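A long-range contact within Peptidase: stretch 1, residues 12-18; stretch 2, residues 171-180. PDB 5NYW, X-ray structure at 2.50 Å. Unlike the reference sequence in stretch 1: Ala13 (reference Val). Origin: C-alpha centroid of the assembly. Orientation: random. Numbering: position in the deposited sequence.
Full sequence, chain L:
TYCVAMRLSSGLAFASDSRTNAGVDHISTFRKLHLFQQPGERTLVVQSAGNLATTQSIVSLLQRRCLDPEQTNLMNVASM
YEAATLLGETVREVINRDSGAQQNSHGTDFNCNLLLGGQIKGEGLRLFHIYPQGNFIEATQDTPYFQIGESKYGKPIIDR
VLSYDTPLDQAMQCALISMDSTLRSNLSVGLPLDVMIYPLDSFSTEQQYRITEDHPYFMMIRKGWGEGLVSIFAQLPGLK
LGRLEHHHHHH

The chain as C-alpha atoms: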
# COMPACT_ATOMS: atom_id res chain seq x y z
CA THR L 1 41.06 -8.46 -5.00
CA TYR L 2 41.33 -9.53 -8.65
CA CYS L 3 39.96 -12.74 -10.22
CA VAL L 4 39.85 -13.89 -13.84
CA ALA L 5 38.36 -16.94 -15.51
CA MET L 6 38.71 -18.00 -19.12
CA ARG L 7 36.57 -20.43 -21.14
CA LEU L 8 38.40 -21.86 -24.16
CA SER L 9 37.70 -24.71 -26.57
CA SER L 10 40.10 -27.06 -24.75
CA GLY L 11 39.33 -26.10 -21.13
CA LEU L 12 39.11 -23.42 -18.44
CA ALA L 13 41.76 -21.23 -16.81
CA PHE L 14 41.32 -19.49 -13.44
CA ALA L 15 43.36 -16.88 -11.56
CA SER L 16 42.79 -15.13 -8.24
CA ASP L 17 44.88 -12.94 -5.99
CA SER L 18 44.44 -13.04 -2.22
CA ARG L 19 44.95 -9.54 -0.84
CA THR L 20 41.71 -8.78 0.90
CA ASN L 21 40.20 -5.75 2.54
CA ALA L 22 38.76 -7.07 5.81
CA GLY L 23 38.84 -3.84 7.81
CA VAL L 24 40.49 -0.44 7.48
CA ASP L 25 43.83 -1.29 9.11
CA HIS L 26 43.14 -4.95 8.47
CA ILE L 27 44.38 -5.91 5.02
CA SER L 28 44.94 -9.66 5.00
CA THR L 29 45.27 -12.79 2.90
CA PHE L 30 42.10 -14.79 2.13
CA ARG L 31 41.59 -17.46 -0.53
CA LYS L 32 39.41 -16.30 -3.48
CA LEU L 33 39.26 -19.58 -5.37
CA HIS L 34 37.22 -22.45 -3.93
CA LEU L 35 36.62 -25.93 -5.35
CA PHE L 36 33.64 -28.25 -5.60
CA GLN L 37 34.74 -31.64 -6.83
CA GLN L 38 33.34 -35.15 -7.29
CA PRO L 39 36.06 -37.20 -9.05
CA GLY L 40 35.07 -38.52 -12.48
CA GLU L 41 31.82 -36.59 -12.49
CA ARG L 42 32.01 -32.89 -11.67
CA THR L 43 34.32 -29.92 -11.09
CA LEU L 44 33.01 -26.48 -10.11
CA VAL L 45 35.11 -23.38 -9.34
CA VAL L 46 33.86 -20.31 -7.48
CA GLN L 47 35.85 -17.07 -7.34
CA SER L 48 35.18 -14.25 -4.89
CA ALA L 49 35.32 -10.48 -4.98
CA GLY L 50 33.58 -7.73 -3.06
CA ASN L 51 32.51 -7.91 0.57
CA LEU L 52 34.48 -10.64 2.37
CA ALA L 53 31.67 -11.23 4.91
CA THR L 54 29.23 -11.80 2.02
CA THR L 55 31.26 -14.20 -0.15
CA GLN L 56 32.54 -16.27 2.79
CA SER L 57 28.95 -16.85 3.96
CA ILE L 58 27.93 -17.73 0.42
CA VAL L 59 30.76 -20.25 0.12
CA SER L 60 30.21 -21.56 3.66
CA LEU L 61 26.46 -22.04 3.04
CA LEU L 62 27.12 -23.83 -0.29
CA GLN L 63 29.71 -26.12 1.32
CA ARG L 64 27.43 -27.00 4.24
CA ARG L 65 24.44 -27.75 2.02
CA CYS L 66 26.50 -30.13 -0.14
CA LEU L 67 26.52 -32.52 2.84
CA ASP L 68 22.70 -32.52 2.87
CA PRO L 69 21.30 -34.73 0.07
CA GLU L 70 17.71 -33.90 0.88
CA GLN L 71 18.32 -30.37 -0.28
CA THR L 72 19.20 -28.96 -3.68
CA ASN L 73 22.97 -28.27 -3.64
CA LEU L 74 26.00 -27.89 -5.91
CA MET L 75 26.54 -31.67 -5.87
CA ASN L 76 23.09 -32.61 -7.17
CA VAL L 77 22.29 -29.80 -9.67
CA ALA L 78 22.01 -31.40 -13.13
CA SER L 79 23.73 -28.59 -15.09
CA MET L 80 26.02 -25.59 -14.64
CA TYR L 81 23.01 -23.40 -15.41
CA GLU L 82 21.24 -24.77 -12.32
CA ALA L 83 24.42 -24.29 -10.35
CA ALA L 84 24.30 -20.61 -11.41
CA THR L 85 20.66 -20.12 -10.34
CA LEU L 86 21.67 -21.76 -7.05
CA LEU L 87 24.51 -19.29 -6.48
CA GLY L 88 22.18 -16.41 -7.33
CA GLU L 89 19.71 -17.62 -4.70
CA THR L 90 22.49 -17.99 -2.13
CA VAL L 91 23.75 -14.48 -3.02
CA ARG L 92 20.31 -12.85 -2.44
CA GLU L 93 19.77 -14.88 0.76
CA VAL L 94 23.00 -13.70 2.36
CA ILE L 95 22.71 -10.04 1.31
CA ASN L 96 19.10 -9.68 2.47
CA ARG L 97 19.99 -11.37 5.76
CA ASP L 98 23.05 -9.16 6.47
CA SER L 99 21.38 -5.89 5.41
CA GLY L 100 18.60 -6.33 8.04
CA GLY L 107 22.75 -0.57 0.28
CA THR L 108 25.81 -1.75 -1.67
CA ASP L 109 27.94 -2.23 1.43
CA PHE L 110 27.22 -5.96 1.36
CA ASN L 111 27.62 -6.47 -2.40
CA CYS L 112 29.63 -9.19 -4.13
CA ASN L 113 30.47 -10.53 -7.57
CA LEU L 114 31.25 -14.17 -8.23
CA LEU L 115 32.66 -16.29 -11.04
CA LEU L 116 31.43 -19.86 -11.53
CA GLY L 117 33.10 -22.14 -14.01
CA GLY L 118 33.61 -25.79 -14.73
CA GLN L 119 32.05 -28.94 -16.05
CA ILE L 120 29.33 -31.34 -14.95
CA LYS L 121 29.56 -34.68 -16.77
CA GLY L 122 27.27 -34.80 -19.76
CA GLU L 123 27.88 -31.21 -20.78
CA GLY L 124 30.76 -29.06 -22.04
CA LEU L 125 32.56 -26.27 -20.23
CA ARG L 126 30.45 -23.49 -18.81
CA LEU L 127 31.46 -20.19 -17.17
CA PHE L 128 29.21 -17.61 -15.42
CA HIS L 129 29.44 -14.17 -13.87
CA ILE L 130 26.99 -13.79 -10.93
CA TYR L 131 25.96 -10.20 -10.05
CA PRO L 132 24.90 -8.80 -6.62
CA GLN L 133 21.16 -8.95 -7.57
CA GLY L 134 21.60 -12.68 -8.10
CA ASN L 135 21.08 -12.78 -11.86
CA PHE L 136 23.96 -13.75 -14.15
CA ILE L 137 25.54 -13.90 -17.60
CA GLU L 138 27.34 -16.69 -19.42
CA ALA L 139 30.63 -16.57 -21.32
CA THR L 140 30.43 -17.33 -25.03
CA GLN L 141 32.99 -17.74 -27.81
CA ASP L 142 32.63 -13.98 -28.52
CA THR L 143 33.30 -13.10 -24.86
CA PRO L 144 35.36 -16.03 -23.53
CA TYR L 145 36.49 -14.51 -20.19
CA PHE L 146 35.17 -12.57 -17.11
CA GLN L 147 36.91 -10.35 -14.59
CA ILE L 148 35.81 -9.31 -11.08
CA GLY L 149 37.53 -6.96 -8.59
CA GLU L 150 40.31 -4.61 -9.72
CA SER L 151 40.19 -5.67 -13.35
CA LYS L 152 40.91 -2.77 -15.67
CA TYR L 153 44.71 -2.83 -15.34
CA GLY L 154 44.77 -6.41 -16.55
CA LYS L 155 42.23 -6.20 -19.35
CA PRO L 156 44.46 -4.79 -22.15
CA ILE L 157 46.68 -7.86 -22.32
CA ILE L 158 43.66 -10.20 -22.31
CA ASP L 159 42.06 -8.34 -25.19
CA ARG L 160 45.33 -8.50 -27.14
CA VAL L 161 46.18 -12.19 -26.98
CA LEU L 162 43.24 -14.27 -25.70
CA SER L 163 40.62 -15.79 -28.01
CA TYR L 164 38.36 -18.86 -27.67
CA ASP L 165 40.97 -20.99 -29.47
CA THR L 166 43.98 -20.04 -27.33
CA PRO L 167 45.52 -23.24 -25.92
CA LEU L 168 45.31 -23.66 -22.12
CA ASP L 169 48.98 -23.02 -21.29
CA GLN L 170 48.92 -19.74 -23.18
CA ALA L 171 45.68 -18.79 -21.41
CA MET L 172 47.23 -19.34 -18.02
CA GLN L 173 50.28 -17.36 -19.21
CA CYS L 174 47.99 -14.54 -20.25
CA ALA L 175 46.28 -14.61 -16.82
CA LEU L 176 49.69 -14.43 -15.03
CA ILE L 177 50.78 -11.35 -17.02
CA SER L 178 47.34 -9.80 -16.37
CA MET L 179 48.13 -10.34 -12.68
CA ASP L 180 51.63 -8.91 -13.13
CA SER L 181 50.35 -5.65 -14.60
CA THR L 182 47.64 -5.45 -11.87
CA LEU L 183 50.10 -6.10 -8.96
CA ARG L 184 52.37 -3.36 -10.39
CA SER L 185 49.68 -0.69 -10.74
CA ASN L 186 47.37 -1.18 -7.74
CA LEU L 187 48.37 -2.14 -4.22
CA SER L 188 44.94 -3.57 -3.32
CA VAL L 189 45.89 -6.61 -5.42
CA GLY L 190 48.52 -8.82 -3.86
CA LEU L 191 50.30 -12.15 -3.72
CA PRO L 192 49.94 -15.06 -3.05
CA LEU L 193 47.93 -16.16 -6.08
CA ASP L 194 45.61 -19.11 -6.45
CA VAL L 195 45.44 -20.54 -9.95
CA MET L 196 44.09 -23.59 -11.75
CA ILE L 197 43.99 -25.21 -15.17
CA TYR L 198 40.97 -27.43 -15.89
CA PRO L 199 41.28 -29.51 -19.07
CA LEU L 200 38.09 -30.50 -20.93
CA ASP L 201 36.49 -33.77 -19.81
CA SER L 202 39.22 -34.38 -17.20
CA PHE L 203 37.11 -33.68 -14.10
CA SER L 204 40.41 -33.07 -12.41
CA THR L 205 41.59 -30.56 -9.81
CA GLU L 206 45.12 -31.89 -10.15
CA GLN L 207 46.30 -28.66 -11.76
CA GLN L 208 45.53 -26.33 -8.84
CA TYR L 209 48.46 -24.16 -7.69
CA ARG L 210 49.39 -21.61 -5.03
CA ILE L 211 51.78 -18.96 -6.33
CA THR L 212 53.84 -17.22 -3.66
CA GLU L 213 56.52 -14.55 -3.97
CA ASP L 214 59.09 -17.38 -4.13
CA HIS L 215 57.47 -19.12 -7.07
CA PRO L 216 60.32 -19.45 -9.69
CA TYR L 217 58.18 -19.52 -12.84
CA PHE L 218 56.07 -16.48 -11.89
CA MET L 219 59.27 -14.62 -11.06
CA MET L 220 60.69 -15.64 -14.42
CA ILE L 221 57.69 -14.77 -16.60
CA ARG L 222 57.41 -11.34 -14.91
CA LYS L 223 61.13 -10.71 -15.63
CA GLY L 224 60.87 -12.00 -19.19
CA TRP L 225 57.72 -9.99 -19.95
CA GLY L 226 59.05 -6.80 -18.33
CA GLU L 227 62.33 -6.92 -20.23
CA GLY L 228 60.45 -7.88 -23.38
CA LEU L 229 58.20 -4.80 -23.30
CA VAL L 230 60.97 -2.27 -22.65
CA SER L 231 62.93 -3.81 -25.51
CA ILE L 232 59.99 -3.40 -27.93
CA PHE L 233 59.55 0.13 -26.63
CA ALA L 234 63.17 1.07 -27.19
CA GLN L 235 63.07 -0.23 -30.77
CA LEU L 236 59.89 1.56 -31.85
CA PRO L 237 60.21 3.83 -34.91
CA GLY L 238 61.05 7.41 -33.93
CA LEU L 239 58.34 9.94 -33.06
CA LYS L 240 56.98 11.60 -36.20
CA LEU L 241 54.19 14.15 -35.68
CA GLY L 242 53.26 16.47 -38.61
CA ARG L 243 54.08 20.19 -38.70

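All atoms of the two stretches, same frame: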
# COMPACT_ATOMS: atom_id res chain seq x y z
N LEU L 12 39.27 -24.67 -19.18
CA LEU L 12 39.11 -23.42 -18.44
C LEU L 12 40.39 -23.05 -17.70
O LEU L 12 41.13 -23.92 -17.24
CB LEU L 12 37.96 -23.53 -17.44
CG LEU L 12 36.51 -23.55 -17.90
CD1 LEU L 12 35.78 -24.63 -17.19
CD2 LEU L 12 35.91 -22.23 -17.49
N ALA L 13 40.65 -21.74 -17.61
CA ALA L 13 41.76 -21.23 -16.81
C ALA L 13 41.24 -20.25 -15.76
O ALA L 13 40.41 -19.39 -16.05
CB ALA L 13 42.83 -20.56 -17.71
N PHE L 14 41.73 -20.38 -14.53
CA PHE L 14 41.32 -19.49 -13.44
C PHE L 14 42.49 -18.81 -12.76
O PHE L 14 43.53 -19.45 -12.53
CB PHE L 14 40.51 -20.25 -12.39
CG PHE L 14 39.34 -20.99 -12.93
CD1 PHE L 14 38.10 -20.38 -13.04
CD2 PHE L 14 39.46 -22.30 -13.34
CE1 PHE L 14 37.01 -21.06 -13.55
CE2 PHE L 14 38.36 -22.99 -13.84
CZ PHE L 14 37.14 -22.37 -13.94
N ALA L 15 42.34 -17.54 -12.39
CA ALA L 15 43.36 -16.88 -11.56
C ALA L 15 42.78 -15.89 -10.55
O ALA L 15 41.97 -15.02 -10.90
CB ALA L 15 44.36 -16.20 -12.43
N SER L 16 43.20 -16.03 -9.30
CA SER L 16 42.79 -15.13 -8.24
C SER L 16 43.95 -14.67 -7.38
O SER L 16 44.82 -15.47 -7.01
CB SER L 16 41.76 -15.81 -7.33
OG SER L 16 40.56 -16.08 -8.01
N ASP L 17 43.93 -13.40 -6.98
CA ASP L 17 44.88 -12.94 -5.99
C ASP L 17 44.31 -13.28 -4.60
O ASP L 17 43.34 -14.03 -4.50
CB ASP L 17 45.17 -11.43 -6.12
CG ASP L 17 44.12 -10.57 -5.45
OD1 ASP L 17 42.92 -10.88 -5.57
OD2 ASP L 17 44.49 -9.58 -4.77
N SER L 18 44.91 -12.74 -3.55
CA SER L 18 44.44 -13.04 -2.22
C SER L 18 44.39 -11.84 -1.29
O SER L 18 43.85 -11.94 -0.19
CB SER L 18 45.31 -14.14 -1.60
OG SER L 18 46.67 -13.75 -1.54
N ALA L 171 46.71 -19.49 -22.18
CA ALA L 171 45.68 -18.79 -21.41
C ALA L 171 46.13 -18.53 -19.98
O ALA L 171 45.95 -17.44 -19.43
CB ALA L 171 44.41 -19.58 -21.40
N MET L 172 46.73 -19.53 -19.36
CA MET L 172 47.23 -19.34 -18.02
C MET L 172 48.36 -18.32 -18.03
O MET L 172 48.42 -17.45 -17.16
CB MET L 172 47.71 -20.67 -17.43
CG MET L 172 48.29 -20.49 -16.02
SD MET L 172 47.15 -19.65 -14.87
CE MET L 172 45.92 -20.92 -14.62
N GLN L 173 49.22 -18.37 -19.06
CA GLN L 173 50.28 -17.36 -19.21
C GLN L 173 49.71 -15.96 -19.31
O GLN L 173 50.20 -15.03 -18.66
CB GLN L 173 51.14 -17.62 -20.45
CG GLN L 173 52.15 -18.72 -20.29
CD GLN L 173 52.93 -18.99 -21.57
OE1 GLN L 173 52.40 -18.90 -22.67
NE2 GLN L 173 54.22 -19.27 -21.41
N CYS L 174 48.66 -15.82 -20.10
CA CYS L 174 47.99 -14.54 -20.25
C CYS L 174 47.43 -14.05 -18.90
O CYS L 174 47.62 -12.89 -18.54
CB CYS L 174 46.88 -14.67 -21.29
SG CYS L 174 45.87 -13.22 -21.50
N ALA L 175 46.79 -14.95 -18.14
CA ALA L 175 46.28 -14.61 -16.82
C ALA L 175 47.40 -14.12 -15.88
O ALA L 175 47.20 -13.15 -15.15
CB ALA L 175 45.54 -15.80 -16.19
N LEU L 176 48.56 -14.79 -15.90
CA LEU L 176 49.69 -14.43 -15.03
C LEU L 176 50.25 -13.03 -15.34
O LEU L 176 50.61 -12.28 -14.42
CB LEU L 176 50.83 -15.45 -15.15
CG LEU L 176 50.47 -16.83 -14.60
CD1 LEU L 176 51.60 -17.83 -14.82
CD2 LEU L 176 50.10 -16.74 -13.13
N ILE L 177 50.34 -12.68 -16.62
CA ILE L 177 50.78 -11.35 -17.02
C ILE L 177 49.74 -10.30 -16.61
O ILE L 177 50.09 -9.22 -16.12
CB ILE L 177 51.06 -11.28 -18.54
CG1 ILE L 177 52.21 -12.23 -18.90
CG2 ILE L 177 51.40 -9.85 -18.97
CD1 ILE L 177 52.34 -12.48 -20.38
N SER L 178 48.46 -10.64 -16.79
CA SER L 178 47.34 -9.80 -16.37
C SER L 178 47.48 -9.48 -14.88
O SER L 178 47.30 -8.35 -14.46
CB SER L 178 46.01 -10.52 -16.66
OG SER L 178 44.87 -9.71 -16.38
N MET L 179 47.83 -10.50 -14.09
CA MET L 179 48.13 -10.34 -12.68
C MET L 179 49.34 -9.45 -12.44
O MET L 179 49.34 -8.61 -11.52
CB MET L 179 48.40 -11.69 -12.05
CG MET L 179 47.18 -12.48 -11.73
SD MET L 179 46.32 -11.75 -10.34
CE MET L 179 44.81 -12.70 -10.46
N ASP L 180 50.38 -9.67 -13.24
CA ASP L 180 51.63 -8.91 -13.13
C ASP L 180 51.37 -7.42 -13.29
O ASP L 180 51.77 -6.62 -12.43
CB ASP L 180 52.63 -9.41 -14.18
CG ASP L 180 53.87 -8.51 -14.31
OD1 ASP L 180 54.51 -8.19 -13.28
OD2 ASP L 180 54.23 -8.14 -15.46

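How do a strand and a helix more than 150 residues apart in sequence come to lie together? Strand 12-16 and helix 171-180 run nearly parallel, their N-to-C directions differing by 18° and their axes approaching to 8.2 Å. The register advances in step: Ala13 lies nearest Met172, with CA atoms 5.9 Å apart, Ala15 nearest Ala175 at 6.4 Å between CA atoms, and Asp17 nearest Met179 at 7.9 Å between CA atoms. The backbones therefore separate slightly toward the C-terminal end, where Met179 spans the wider gap.

Which side chains allow the backbones so close? Alternation along the strand turns the CA-to-CB bonds of Ala13 and Ala15 toward the helix, while those of Leu12, Phe14 and Ser16 point away. On the helix, Ala171, Ala175 and Met179 recur every four residues, and each points toward the strand. Methyl meets methyl twice: Ala13 CB lies 4.1 Å from Ala171 CB, and Ala15 CB lies 4.0 Å from Ala175 CB. With no side-chain atoms beyond CB, these alanines bring the two backbones together through ordinary van der Waals contact. Ala13 differs from the reference sequence, which has valine here.

Why do the two methionines adopt such different shapes? Met172 leaves the helix sideways, and its chi angles of t, p and p fold the chain so that its end comes nearer the strand. The terminal methyl reaches the backbone, with Met172 CE 3.5 Å from Phe14 O, and also approaches Ala13, with CE 4.4 Å from Ala13 CB. Met179 already points toward the strand; its m, m, t conformation ends in an extended chi3 near 169°, carrying the methyl across the wider gap. There Met179 CE sits 3.7 Å from both Ala15 O and Asp17 N, and 4.0 Å from Ala15 CB. Met179 has the largest area covered by the opposite stretch, in keeping with this reach along the strand's end.

What chemistry holds the contact together, and where do the polar groups go? No hydrogen bond crosses between the stretches, so the contact rests on close packing, and the methionine methyls near backbone oxygen and nitrogen are part of that packing. Within the helix, backbone hydrogen bonds link residues four apart, for example from Ala175 N to Ala171 O at 2.9 Å and from Met179 N to Ala175 O at 2.9 Å. Asp17, with chi1 near 82° (p), offers its CB to Met179 SD at 4.4 Å, while its carboxylate OD1 is hydrogen-bonded elsewhere in the structure and OD2 to a residue just beyond one of the stretches.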